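Putative beta-glucosidase (Bifidobacterium adolescentis, PDB 5WAB) hydrolyses beta-glucosidic linkages as a glycoside hydrolase of family 3, and probably also removes terminal alpha-L-arabinopyranosyl groups from ginsenosides. Local coordinates at residues L14-S19 and E33-P38; E178-A183 and V518-G523; S361-L366 and V373-G378. One frame throughout, in Å; residues are numbered along the deposited sequence.

Interaction 1 of 3, residues L14-S19 and E33-P38; sequences LEEKAS and EAKGIP
E16 and K35 meet in a salt bridge between helix 14-19 and the loop that follows it. K35 NZ donates to E16 OE1 at 2.9 Å. It arrives on the syn lone pair, the side of the other carboxylate oxygen. Both groups have a second polar partner: K35 NZ also bonds to the backbone O of D11, and E16 OE1 also takes the backbone N-H of T13. T13 stands just before the helix and E16 in its first turn, so the T13 bond matches one half of a capping box. The two side chains cross at about a right angle. K35 is extended from CG to NZ, and its last methylenes run across the carboxylate. K35 CE lies 3.4 Å from E16 OE1, and 3.5 Å separates it from E16 OE2. E16 is extended as well; its CG lies anti to the carbonyl carbon (chi1 -70°), and the chain leads from the helix to the lysine. Within the helix, S19 OG turns back to donate to E16 O at 2.8 Å, tilted 32° from the carbonyl plane. Only the two charged side chains make the contact between the segments. Apolar packing lies around them: L14 and A18 rest on helix 257-265, while I37 packs on V282 and V285 of helix 271-292. The contact joins helix 14-19 to the loop after it at the protein surface. With a lysine ammonium and a backbone N-H both on OE1, E16 probably stays ionised, and its negative charge near the helix N-terminus is likely to be favourable.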
loop_
_atom_site.group_PDB
_atom_site.type_symbol
_atom_site.label_atom_id
_atom_site.label_comp_id
_atom_site.label_asym_id
_atom_site.label_seq_id
_atom_site.Cartn_x
_atom_site.Cartn_y
_atom_site.Cartn_z
ATOM N N LEU A 14 -16.937 3.682 -37.157
ATOM C CA LEU A 14 -17.562 4.071 -35.897
ATOM C C LEU A 14 -17.823 2.858 -35.013
ATOM O O LEU A 14 -17.555 2.892 -33.804
ATOM C CB LEU A 14 -18.861 4.828 -36.160
ATOM C CG LEU A 14 -19.664 5.247 -34.929
ATOM C CD1 LEU A 14 -18.875 6.215 -34.076
ATOM C CD2 LEU A 14 -20.972 5.873 -35.371
ATOM N N GLU A 15 -18.343 1.774 -35.595
ATOM C CA GLU A 15 -18.641 0.588 -34.799
ATOM C C GLU A 15 -17.372 -0.005 -34.202
ATOM O O GLU A 15 -17.385 -0.515 -33.076
ATOM C CB GLU A 15 -19.372 -0.457 -35.642
ATOM C CG GLU A 15 -20.798 -0.090 -36.024
ATOM C CD GLU A 15 -20.867 0.769 -37.276
ATOM O OE1 GLU A 15 -19.804 1.170 -37.802
ATOM O OE2 GLU A 15 -21.993 1.038 -37.740
ATOM N N GLU A 16 -16.267 0.042 -34.951
ATOM C CA GLU A 16 -15.001 -0.451 -34.422
ATOM C C GLU A 16 -14.464 0.459 -33.325
ATOM O O GLU A 16 -13.889 -0.019 -32.343
ATOM C CB GLU A 16 -13.989 -0.611 -35.551
ATOM C CG GLU A 16 -14.355 -1.757 -36.482
ATOM C CD GLU A 16 -13.540 -1.769 -37.760
ATOM O OE1 GLU A 16 -12.979 -0.711 -38.121
ATOM O OE2 GLU A 16 -13.455 -2.844 -38.401
ATOM N N LYS A 17 -14.626 1.773 -33.477
ATOM C CA LYS A 17 -14.208 2.686 -32.420
ATOM C C LYS A 17 -14.965 2.416 -31.128
ATOM O O LYS A 17 -14.365 2.311 -30.050
ATOM C CB LYS A 17 -14.432 4.134 -32.854
ATOM C CG LYS A 17 -13.548 4.624 -33.970
ATOM C CD LYS A 17 -13.869 6.083 -34.251
ATOM C CE LYS A 17 -13.137 6.592 -35.460
ATOM N NZ LYS A 17 -13.507 8.002 -35.757
ATOM N N ALA A 18 -16.294 2.298 -31.219
ATOM C CA ALA A 18 -17.104 2.082 -30.027
ATOM C C ALA A 18 -16.823 0.734 -29.383
ATOM O O ALA A 18 -16.896 0.614 -28.155
ATOM C CB ALA A 18 -18.589 2.209 -30.362
ATOM N N SER A 19 -16.495 -0.290 -30.177
ATOM C CA SER A 19 -16.226 -1.593 -29.577
ATOM C C SER A 19 -14.988 -1.544 -28.693
ATOM O O SER A 19 -14.915 -2.261 -27.691
ATOM C CB SER A 19 -16.070 -2.674 -30.650
ATOM O OG SER A 19 -14.919 -2.467 -31.446
ATOM N N GLU A 33 -9.014 -7.739 -34.635
ATOM C CA GLU A 33 -7.896 -8.436 -35.264
ATOM C C GLU A 33 -7.822 -8.164 -36.760
ATOM O O GLU A 33 -6.739 -8.253 -37.349
ATOM C CB GLU A 33 -7.985 -9.938 -35.001
ATOM C CG GLU A 33 -7.476 -10.380 -33.631
ATOM C CD GLU A 33 -8.549 -10.322 -32.556
ATOM O OE1 GLU A 33 -9.694 -9.927 -32.876
ATOM O OE2 GLU A 33 -8.250 -10.675 -31.392
ATOM N N ALA A 34 -8.950 -7.831 -37.394
ATOM C CA ALA A 34 -8.941 -7.563 -38.829
ATOM C C ALA A 34 -8.130 -6.325 -39.178
ATOM O O ALA A 34 -7.737 -6.160 -40.337
ATOM C CB ALA A 34 -10.370 -7.403 -39.346
ATOM N N LYS A 35 -7.875 -5.452 -38.209
ATOM C CA LYS A 35 -7.147 -4.221 -38.463
ATOM C C LYS A 35 -5.940 -4.112 -37.543
ATOM O O LYS A 35 -5.472 -3.010 -37.243
ATOM C CB LYS A 35 -8.069 -3.011 -38.338
ATOM C CG LYS A 35 -9.183 -3.058 -39.373
ATOM C CD LYS A 35 -9.952 -1.764 -39.460
ATOM C CE LYS A 35 -10.920 -1.801 -40.612
ATOM N NZ LYS A 35 -11.675 -0.529 -40.705
ATOM N N GLY A 36 -5.434 -5.258 -37.092
ATOM C CA GLY A 36 -4.192 -5.307 -36.348
ATOM C C GLY A 36 -4.259 -4.861 -34.910
ATOM O O GLY A 36 -3.247 -4.408 -34.366
ATOM N N ILE A 37 -5.418 -4.970 -34.276
ATOM C CA ILE A 37 -5.583 -4.620 -32.873
ATOM C C ILE A 37 -5.983 -5.880 -32.116
ATOM O O ILE A 37 -7.162 -6.231 -32.052
ATOM C CB ILE A 37 -6.623 -3.503 -32.688
ATOM C CG1 ILE A 37 -6.235 -2.283 -33.522
ATOM C CG2 ILE A 37 -6.726 -3.123 -31.218
ATOM C CD1 ILE A 37 -7.196 -1.133 -33.373
ATOM N N PRO A 38 -5.024 -6.584 -31.522
ATOM C CA PRO A 38 -5.358 -7.816 -30.799
ATOM C C PRO A 38 -6.028 -7.523 -29.468
ATOM O O PRO A 38 -5.776 -6.500 -28.826
ATOM C CB PRO A 38 -3.998 -8.492 -30.595
ATOM C CG PRO A 38 -3.092 -7.857 -31.628
ATOM C CD PRO A 38 -3.577 -6.447 -31.748
#

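Interaction 2 of 3, residues E178-A183 and V518-G523; sequences EIYFPA and VDYGEG
Y180 leans its phenol against the ring of Y520. From CB, the CG atom sets off anti to the carbonyl carbon (chi1 -56°), which carries the ring away from its helix and toward residues 518-523. Beyond CG, one face of the ring is covered by its chain neighbour: I179 CG2 sits over the centre, 3.6 Å above the plane. Further out the ring reaches Y520. Y180 CE2 lies at the edge of the Y520 ring and in its plane, 3.6 Å from Y520 CD2, and Y180 CE1 lies near Y520 CE2. Y180 CZ comes within 3.3 Å of Y520 CE2. The two rings are oblique, with planes at 52° and centroids 5.1 Å apart. This pair joins two domains of the family 3 fold: Y180 belongs to the N-terminal, TIM-barrel-like domain and Y520 to the C-terminal domain. Strand 517-519 also pairs with strand 168-170, through V518 with S168 and N170. At the tip, Y180 OH touches Y520 CD2 at 3.1 Å. The same hydroxyl donates to a water at 2.6 Å, which lies in the plane of the Y180 ring. That water in turn donates hydrogen bonds to E522 OE2, 3.0 Å away, and to G523 O. Replacing Y180 with an alanine would probably leave this water without its phenol donor and strip Y520 of its aromatic neighbour. E522 and G523 sit on a type I turn from Y520 to G523, closed by G523 N to Y520 O. E522 OE2 is also salt-bridged to R114, which makes a cation-pi contact with Y520, while Y520 OH bonds to N159 OD1.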
loop_
_atom_site.group_PDB
_atom_site.type_symbol
_atom_site.label_atom_id
_atom_site.label_comp_id
_atom_site.label_asym_id
_atom_site.label_seq_id
_atom_site.Cartn_x
_atom_site.Cartn_y
_atom_site.Cartn_z
ATOM N N GLU A 178 -4.810 15.980 -0.056
ATOM C CA GLU A 178 -3.652 15.680 0.779
ATOM C C GLU A 178 -3.555 14.220 1.202
ATOM O O GLU A 178 -2.446 13.747 1.483
ATOM C CB GLU A 178 -3.643 16.559 2.036
ATOM C CG GLU A 178 -3.541 18.054 1.773
ATOM C CD GLU A 178 -3.251 18.848 3.032
ATOM O OE1 GLU A 178 -2.670 18.272 3.975
ATOM O OE2 GLU A 178 -3.624 20.040 3.088
ATOM N N ILE A 179 -4.673 13.492 1.280
ATOM C CA ILE A 179 -4.682 12.117 1.787
ATOM C C ILE A 179 -4.883 11.105 0.662
ATOM O O ILE A 179 -4.047 10.225 0.452
ATOM C CB ILE A 179 -5.741 11.932 2.897
ATOM C CG1 ILE A 179 -5.544 12.953 4.028
ATOM C CG2 ILE A 179 -5.706 10.504 3.415
ATOM C CD1 ILE A 179 -4.206 12.874 4.731
ATOM N N TYR A 180 -5.993 11.205 -0.066
ATOM C CA TYR A 180 -6.405 10.126 -0.957
ATOM C C TYR A 180 -5.891 10.273 -2.381
ATOM O O TYR A 180 -5.905 9.288 -3.129
ATOM C CB TYR A 180 -7.938 10.025 -0.950
ATOM C CG TYR A 180 -8.456 9.840 0.459
ATOM C CD1 TYR A 180 -8.471 8.582 1.047
ATOM C CD2 TYR A 180 -8.874 10.927 1.223
ATOM C CE1 TYR A 180 -8.913 8.401 2.339
ATOM C CE2 TYR A 180 -9.323 10.754 2.528
ATOM C CZ TYR A 180 -9.334 9.486 3.079
ATOM O OH TYR A 180 -9.768 9.287 4.369
ATOM N N PHE A 181 -5.374 11.442 -2.749
ATOM C CA PHE A 181 -4.835 11.669 -4.088
ATOM C C PHE A 181 -3.319 11.496 -4.189
ATOM O O PHE A 181 -2.860 10.916 -5.181
ATOM C CB PHE A 181 -5.215 13.068 -4.591
ATOM C CG PHE A 181 -6.621 13.168 -5.123
ATOM C CD1 PHE A 181 -7.419 12.039 -5.243
ATOM C CD2 PHE A 181 -7.157 14.399 -5.473
ATOM C CE1 PHE A 181 -8.715 12.131 -5.733
ATOM C CE2 PHE A 181 -8.456 14.500 -5.954
ATOM C CZ PHE A 181 -9.232 13.364 -6.084
ATOM N N PRO A 182 -2.506 11.991 -3.233
ATOM C CA PRO A 182 -1.052 12.088 -3.490
ATOM C C PRO A 182 -0.379 10.798 -3.933
ATOM O O PRO A 182 0.577 10.862 -4.718
ATOM C CB PRO A 182 -0.496 12.575 -2.148
ATOM C CG PRO A 182 -1.585 13.375 -1.587
ATOM C CD PRO A 182 -2.846 12.629 -1.946
ATOM N N ALA A 183 -0.817 9.634 -3.442
ATOM C CA ALA A 183 -0.228 8.380 -3.903
ATOM C C ALA A 183 -0.534 8.139 -5.375
ATOM O O ALA A 183 0.347 7.732 -6.142
ATOM C CB ALA A 183 -0.732 7.215 -3.051
ATOM N N VAL A 518 -20.874 7.785 3.649
ATOM C CA VAL A 518 -19.940 7.800 4.770
ATOM C C VAL A 518 -19.145 9.105 4.701
ATOM O O VAL A 518 -18.501 9.395 3.686
ATOM C CB VAL A 518 -19.008 6.570 4.773
ATOM C CG1 VAL A 518 -18.335 6.365 3.415
ATOM C CG2 VAL A 518 -17.989 6.667 5.888
ATOM N N ASP A 519 -19.230 9.910 5.759
ATOM C CA ASP A 519 -18.642 11.244 5.790
ATOM C C ASP A 519 -17.253 11.179 6.417
ATOM O O ASP A 519 -17.108 10.780 7.577
ATOM C CB ASP A 519 -19.535 12.200 6.576
ATOM C CG ASP A 519 -20.953 12.228 6.051
ATOM O OD1 ASP A 519 -21.167 11.809 4.892
ATOM O OD2 ASP A 519 -21.853 12.676 6.793
ATOM N N TYR A 520 -16.228 11.550 5.653
ATOM C CA TYR A 520 -14.857 11.518 6.167
ATOM C C TYR A 520 -14.640 12.718 7.094
ATOM O O TYR A 520 -13.876 13.646 6.815
ATOM C CB TYR A 520 -13.861 11.505 5.020
ATOM C CG TYR A 520 -13.760 10.188 4.274
ATOM C CD1 TYR A 520 -14.777 9.235 4.332
ATOM C CD2 TYR A 520 -12.646 9.907 3.496
ATOM C CE1 TYR A 520 -14.670 8.035 3.639
ATOM C CE2 TYR A 520 -12.532 8.722 2.806
ATOM C CZ TYR A 520 -13.542 7.792 2.874
ATOM O OH TYR A 520 -13.399 6.622 2.172
ATOM N N GLY A 521 -15.314 12.668 8.244
ATOM C CA GLY A 521 -15.336 13.804 9.147
ATOM C C GLY A 521 -14.005 14.109 9.795
ATOM O O GLY A 521 -13.815 15.223 10.298
ATOM N N GLU A 522 -13.078 13.147 9.792
ATOM C CA GLU A 522 -11.757 13.355 10.371
ATOM C C GLU A 522 -10.863 14.224 9.494
ATOM O O GLU A 522 -9.830 14.702 9.979
ATOM C CB GLU A 522 -11.087 12.005 10.636
ATOM C CG GLU A 522 -10.658 11.256 9.381
ATOM C CD GLU A 522 -11.800 10.512 8.720
ATOM O OE1 GLU A 522 -12.893 10.429 9.324
ATOM O OE2 GLU A 522 -11.603 10.010 7.596
ATOM N N GLY A 523 -11.237 14.439 8.233
ATOM C CA GLY A 523 -10.476 15.326 7.361
ATOM C C GLY A 523 -9.107 14.762 7.054
ATOM O O GLY A 523 -8.962 13.579 6.732
HETATM O O HOH W 1 -10.132 11.604 5.503
#

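Interaction 3 of 3, residues S361-L366 and V373-G378; sequences SFLDTL and VAFAPG
L363 points a methyl group straight at the face of the F375 ring. L363 CD1 lies 3.4 Å from the F375 ring centroid and 9° off the ring normal, a CH-pi contact. The two side chains cross at about a right angle. F375 has its CG anti to the backbone N (chi1 172°), and this turns one ring face to L363 CD1. On the opposite face lies the backbone N of P377, offset toward the rim. One helical turn on, L366 crosses V373 in the same perpendicular way, with L366 CD1 3.6 Å from V373 CG1. Helix 362-368 and strand 373-376 run nearly antiparallel. They form the second half of a beta-alpha-beta crossover that starts at strand 334-337, the parallel neighbour of strand 373-376 in the mixed sheet of the C-terminal domain. V336 of that strand touches L363, V373 and F375. The helix begins at S361, its N-cap, whose OG accepts from D364 N at 3.2 Å. S361 O takes T365 N and T365 OG1 from opposite faces of its plane, the hydroxyl at 2.6 Å.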
loop_
_atom_site.group_PDB
_atom_site.type_symbol
_atom_site.label_atom_id
_atom_site.label_comp_id
_atom_site.label_asym_id
_atom_site.label_seq_id
_atom_site.Cartn_x
_atom_site.Cartn_y
_atom_site.Cartn_z
ATOM N N SER A 361 6.075 -24.726 4.008
ATOM C CA SER A 361 5.663 -24.177 5.286
ATOM C C SER A 361 6.864 -23.997 6.211
ATOM O O SER A 361 7.986 -24.422 5.920
ATOM C CB SER A 361 4.625 -25.085 5.939
ATOM O OG SER A 361 5.209 -26.318 6.321
ATOM N N PHE A 362 6.608 -23.362 7.352
ATOM C CA PHE A 362 7.668 -23.165 8.333
ATOM C C PHE A 362 8.132 -24.498 8.901
ATOM O O PHE A 362 9.332 -24.699 9.127
ATOM C CB PHE A 362 7.186 -22.237 9.448
ATOM C CG PHE A 362 8.259 -21.860 10.430
ATOM C CD1 PHE A 362 9.258 -20.966 10.075
ATOM C CD2 PHE A 362 8.270 -22.402 11.708
ATOM C CE1 PHE A 362 10.245 -20.614 10.974
ATOM C CE2 PHE A 362 9.260 -22.054 12.614
ATOM C CZ PHE A 362 10.248 -21.158 12.245
ATOM N N LEU A 363 7.195 -25.428 9.119
ATOM C CA LEU A 363 7.552 -26.748 9.627
ATOM C C LEU A 363 8.436 -27.501 8.638
ATOM O O LEU A 363 9.504 -28.009 9.002
ATOM C CB LEU A 363 6.289 -27.554 9.936
ATOM C CG LEU A 363 5.529 -27.205 11.219
ATOM C CD1 LEU A 363 4.408 -28.203 11.443
ATOM C CD2 LEU A 363 6.465 -27.162 12.420
ATOM N N ASP A 364 7.999 -27.595 7.381
ATOM C CA ASP A 364 8.814 -28.260 6.373
ATOM C C ASP A 364 10.137 -27.541 6.154
ATOM O O ASP A 364 11.121 -28.169 5.746
ATOM C CB ASP A 364 8.041 -28.381 5.063
ATOM C CG ASP A 364 6.864 -29.323 5.172
ATOM O OD1 ASP A 364 6.860 -30.155 6.102
ATOM O OD2 ASP A 364 5.945 -29.235 4.330
ATOM N N THR A 365 10.194 -26.236 6.430
ATOM C CA THR A 365 11.462 -25.527 6.288
ATOM C C THR A 365 12.439 -25.957 7.371
ATOM O O THR A 365 13.604 -26.257 7.086
ATOM C CB THR A 365 11.242 -24.011 6.332
ATOM O OG1 THR A 365 10.409 -23.608 5.237
ATOM C CG2 THR A 365 12.570 -23.282 6.224
ATOM N N LEU A 366 11.978 -26.022 8.620
ATOM C CA LEU A 366 12.852 -26.484 9.692
ATOM C C LEU A 366 13.237 -27.943 9.496
ATOM O O LEU A 366 14.376 -28.333 9.776
ATOM C CB LEU A 366 12.185 -26.280 11.048
ATOM C CG LEU A 366 11.943 -24.823 11.440
ATOM C CD1 LEU A 366 11.569 -24.739 12.906
ATOM C CD2 LEU A 366 13.154 -23.954 11.125
ATOM N N VAL A 373 12.387 -30.133 15.904
ATOM C CA VAL A 373 11.436 -29.417 16.740
ATOM C C VAL A 373 10.353 -30.392 17.179
ATOM O O VAL A 373 10.250 -31.513 16.679
ATOM C CB VAL A 373 10.807 -28.207 16.012
ATOM C CG1 VAL A 373 11.874 -27.364 15.335
ATOM C CG2 VAL A 373 9.770 -28.667 14.995
ATOM N N ALA A 374 9.547 -29.949 18.139
ATOM C CA ALA A 374 8.329 -30.638 18.539
ATOM C C ALA A 374 7.155 -29.749 18.158
ATOM O O ALA A 374 7.090 -28.587 18.577
ATOM C CB ALA A 374 8.324 -30.937 20.037
ATOM N N PHE A 375 6.238 -30.285 17.363
ATOM C CA PHE A 375 5.106 -29.521 16.868
ATOM C C PHE A 375 3.822 -29.935 17.568
ATOM O O PHE A 375 3.597 -31.120 17.830
ATOM C CB PHE A 375 4.948 -29.688 15.358
ATOM C CG PHE A 375 3.693 -29.075 14.811
ATOM C CD1 PHE A 375 3.537 -27.701 14.772
ATOM C CD2 PHE A 375 2.688 -29.876 14.296
ATOM C CE1 PHE A 375 2.387 -27.135 14.257
ATOM C CE2 PHE A 375 1.541 -29.319 13.772
ATOM C CZ PHE A 375 1.387 -27.945 13.755
ATOM N N ALA A 376 2.987 -28.944 17.871
ATOM C CA ALA A 376 1.660 -29.171 18.389
ATOM C C ALA A 376 0.757 -28.139 17.725
ATOM O O ALA A 376 1.074 -26.935 17.751
ATOM C CB ALA A 376 1.599 -29.048 19.914
ATOM N N PRO A 377 -0.348 -28.564 17.107
ATOM C CA PRO A 377 -1.238 -27.578 16.466
ATOM C C PRO A 377 -1.780 -26.555 17.447
ATOM O O PRO A 377 -1.866 -25.367 17.117
ATOM C CB PRO A 377 -2.355 -28.447 15.869
ATOM C CG PRO A 377 -1.769 -29.824 15.776
ATOM C CD PRO A 377 -0.827 -29.944 16.933
ATOM N N GLY A 378 -2.131 -26.983 18.653
ATOM C CA GLY A 378 -2.663 -26.080 19.668
ATOM C C GLY A 378 -4.088 -25.649 19.456
ATOM O O GLY A 378 -4.902 -25.710 20.381
#

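The three contacts do not touch one another. The centres of interactions 1 and 2 are about 40 Å apart, those of 2 and 3 about 43 Å, and those of 1 and 3 about 56 Å. Interaction 1 closes first along the chain, at the surface. Interaction 2, buried nearer the chain's centre, joins the N-terminal and C-terminal domains, whose strands 168-170 and 517-519 share a sheet. Interaction 3 is nested inside the loop it closes, on the opposite side of the centre, with strand 373-376 outermost in the C-terminal domain's mixed sheet. Interactions 1 and 3 are local, each joining a helix to the chain after it, while interaction 2 lies where the two domains meet.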